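Local coordinates for protein glucose-6-phosphate dehydrogenase (Trypanosoma cruzi, PDB 5AQ1) that catalyses the NADP+-dependent oxidation of glucose 6-phosphate to 6-phosphogluconolactone, the entry step of the pentose phosphate pathway, at residues 366-371 with 487-492. Numbering follows the deposited sequence.
With BG6 (6-O-phosphono-beta-D-glucopyranose), chain F.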
loop_
_atom_site.group_PDB
_atom_site.type_symbol
_atom_site.label_atom_id
_atom_site.label_comp_id
_atom_site.label_asym_id
_atom_site.label_seq_id
_atom_site.Cartn_x
_atom_site.Cartn_y
_atom_site.Cartn_z
ATOM N N GLY B 366 -27.038 -19.170 -14.001
ATOM C CA GLY B 366 -28.193 -19.451 -14.838
ATOM C C GLY B 366 -28.117 -20.787 -15.545
ATOM O O GLY B 366 -27.031 -21.265 -15.872
ATOM N N LYS B 367 -29.284 -21.384 -15.762
ATOM C CA LYS B 367 -29.425 -22.572 -16.595
ATOM C C LYS B 367 -30.065 -22.152 -17.916
ATOM O O LYS B 367 -30.593 -21.041 -18.031
ATOM C CB LYS B 367 -30.271 -23.629 -15.879
ATOM C CG LYS B 367 -29.568 -24.277 -14.691
ATOM C CD LYS B 367 -30.458 -25.291 -13.982
ATOM C CE LYS B 367 -29.761 -25.931 -12.786
ATOM N NZ LYS B 367 -28.933 -27.117 -13.150
ATOM N N ALA B 368 -30.002 -23.034 -18.911
ATOM C CA ALA B 368 -30.509 -22.747 -20.257
ATOM C C ALA B 368 -29.860 -21.502 -20.874
ATOM O O ALA B 368 -30.548 -20.647 -21.439
ATOM C CB ALA B 368 -32.028 -22.613 -20.237
ATOM N N LEU B 369 -28.534 -21.419 -20.775
ATOM C CA LEU B 369 -27.774 -20.302 -21.338
ATOM C C LEU B 369 -26.943 -20.748 -22.553
ATOM O O LEU B 369 -27.013 -21.906 -22.957
ATOM C CB LEU B 369 -26.883 -19.685 -20.255
ATOM C CG LEU B 369 -27.609 -18.994 -19.098
ATOM C CD1 LEU B 369 -26.604 -18.559 -18.045
ATOM C CD2 LEU B 369 -28.417 -17.798 -19.581
ATOM N N GLU B 370 -26.173 -19.828 -23.135
ATOM C CA GLU B 370 -25.389 -20.127 -24.351
ATOM C C GLU B 370 -24.207 -21.086 -24.169
ATOM O O GLU B 370 -23.744 -21.675 -25.144
ATOM C CB GLU B 370 -24.897 -18.860 -25.088
ATOM C CG GLU B 370 -24.861 -17.540 -24.328
ATOM C CD GLU B 370 -23.976 -17.547 -23.098
ATOM O OE1 GLU B 370 -22.749 -17.367 -23.231
ATOM O OE2 GLU B 370 -24.523 -17.693 -21.989
ATOM N N GLU B 371 -23.708 -21.233 -22.948
ATOM C CA GLU B 371 -22.550 -22.095 -22.713
ATOM C C GLU B 371 -22.531 -22.680 -21.308
ATOM O O GLU B 371 -23.257 -22.236 -20.421
ATOM C CB GLU B 371 -21.243 -21.322 -22.970
ATOM C CG GLU B 371 -21.024 -20.109 -22.067
ATOM C CD GLU B 371 -19.673 -19.432 -22.269
ATOM O OE1 GLU B 371 -18.845 -19.944 -23.051
ATOM O OE2 GLU B 371 -19.433 -18.377 -21.638
ATOM N N TYR B 487 -36.330 -15.122 -20.673
ATOM C CA TYR B 487 -35.227 -15.181 -21.626
ATOM C C TYR B 487 -35.278 -16.514 -22.366
ATOM O O TYR B 487 -35.601 -17.545 -21.778
ATOM C CB TYR B 487 -33.877 -14.996 -20.925
ATOM C CG TYR B 487 -33.478 -16.110 -19.979
ATOM C CD1 TYR B 487 -33.997 -16.173 -18.688
ATOM C CD2 TYR B 487 -32.559 -17.084 -20.366
ATOM C CE1 TYR B 487 -33.625 -17.182 -17.816
ATOM C CE2 TYR B 487 -32.178 -18.095 -19.497
ATOM C CZ TYR B 487 -32.714 -18.139 -18.223
ATOM O OH TYR B 487 -32.349 -19.147 -17.357
ATOM N N ALA B 488 -34.983 -16.491 -23.662
ATOM C CA ALA B 488 -35.040 -17.706 -24.465
ATOM C C ALA B 488 -33.902 -18.630 -24.070
ATOM O O ALA B 488 -32.772 -18.180 -23.872
ATOM C CB ALA B 488 -34.960 -17.374 -25.944
ATOM N N ALA B 489 -34.202 -19.918 -23.941
ATOM C CA ALA B 489 -33.167 -20.913 -23.685
ATOM C C ALA B 489 -32.114 -20.832 -24.785
ATOM O O ALA B 489 -32.447 -20.652 -25.958
ATOM C CB ALA B 489 -33.766 -22.309 -23.624
ATOM N N GLY B 490 -30.846 -20.925 -24.398
ATOM C CA GLY B 490 -29.743 -20.802 -25.343
ATOM C C GLY B 490 -29.245 -19.380 -25.524
ATOM O O GLY B 490 -28.141 -19.178 -26.026
ATOM N N SER B 491 -30.048 -18.394 -25.123
ATOM C CA SER B 491 -29.623 -16.994 -25.136
ATOM C C SER B 491 -28.661 -16.715 -23.979
ATOM O O SER B 491 -28.389 -17.595 -23.164
ATOM C CB SER B 491 -30.840 -16.067 -25.041
ATOM O OG SER B 491 -31.409 -16.095 -23.742
ATOM N N CYS B 492 -28.163 -15.484 -23.904
ATOM C CA CYS B 492 -27.255 -15.075 -22.833
ATOM C C CYS B 492 -27.987 -14.654 -21.551
ATOM O O CYS B 492 -27.346 -14.268 -20.572
ATOM C CB CYS B 492 -26.358 -13.926 -23.312
ATOM S SG CYS B 492 -25.339 -14.323 -24.754
HETATM C C1 BG6 F . -25.631 -29.414 -8.367
HETATM C C2 BG6 F . -26.905 -28.613 -8.630
HETATM O O1 BG6 F . -25.211 -29.248 -7.007
HETATM O O5 BG6 F . -24.590 -28.960 -9.237
HETATM C C3 BG6 F . -27.297 -28.749 -10.092
HETATM O O2 BG6 F . -27.968 -29.074 -7.789
HETATM C C4 BG6 F . -26.131 -28.288 -10.950
HETATM O O3 BG6 F . -28.462 -27.977 -10.400
HETATM C C5 BG6 F . -24.899 -29.123 -10.625
HETATM O O4 BG6 F . -26.478 -28.406 -12.330
HETATM C C6 BG6 F . -23.707 -28.716 -11.487
HETATM O O6 BG6 F . -22.518 -29.369 -11.042
HETATM P P BG6 F . -21.210 -29.383 -11.977
HETATM O O1P BG6 F . -20.940 -27.928 -12.285
HETATM O O2P BG6 F . -20.142 -30.008 -11.123
HETATM O O3P BG6 F . -21.636 -30.212 -13.165
HETATM O O HOH W 1 -24.936 -15.567 -20.130
#
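Y487 and G490 grip two successive carbonyls, those of K367 and A368, and so illustrate how the end of a strand and the beta turn after it can hold the backbone of a substrate-binding loop, one by a side-chain hydroxyl and the other by a peptide N-H. The type II turn from A488 to S491 begins at the end of strand 484-488, an outermost strand of the mixed sheet within this chain, in the C-terminal domain; the opposing loop joins strands 361-366 and 373-380.

The Y487 side chain can be followed outward. CB points toward the loop, and CG sits between the backbone N and the carbonyl carbon (chi1 67°), a rotation that carries the ring across to it. CE2 lies 3.6 Å from A368 O, which approaches at the ring edge, and 3.8 Å from L369 CD2. Beyond CZ, the OH donates to K367 O at 2.7 Å; T343 is a second partner of this hydroxyl.

At the next carbonyl of the loop, G490 N donates to A368 O over 3.0 Å, standing well above the carbonyl plane, while the CB atoms of A368 and A489 touch. Farther on, a water donates to both E370 OE2 and C492 O, bridging the partly exposed end of the contact.

CB of K367 points away from the turn, and the rest of the chain reaches the glucose 6-phosphate pocket. It runs extended until chi4, where it bends (-86°) to bring NZ to the sugar; E249 forms a salt bridge with this ammonium, which donates to BG6 O3 and O4, each 2.9 Å from NZ.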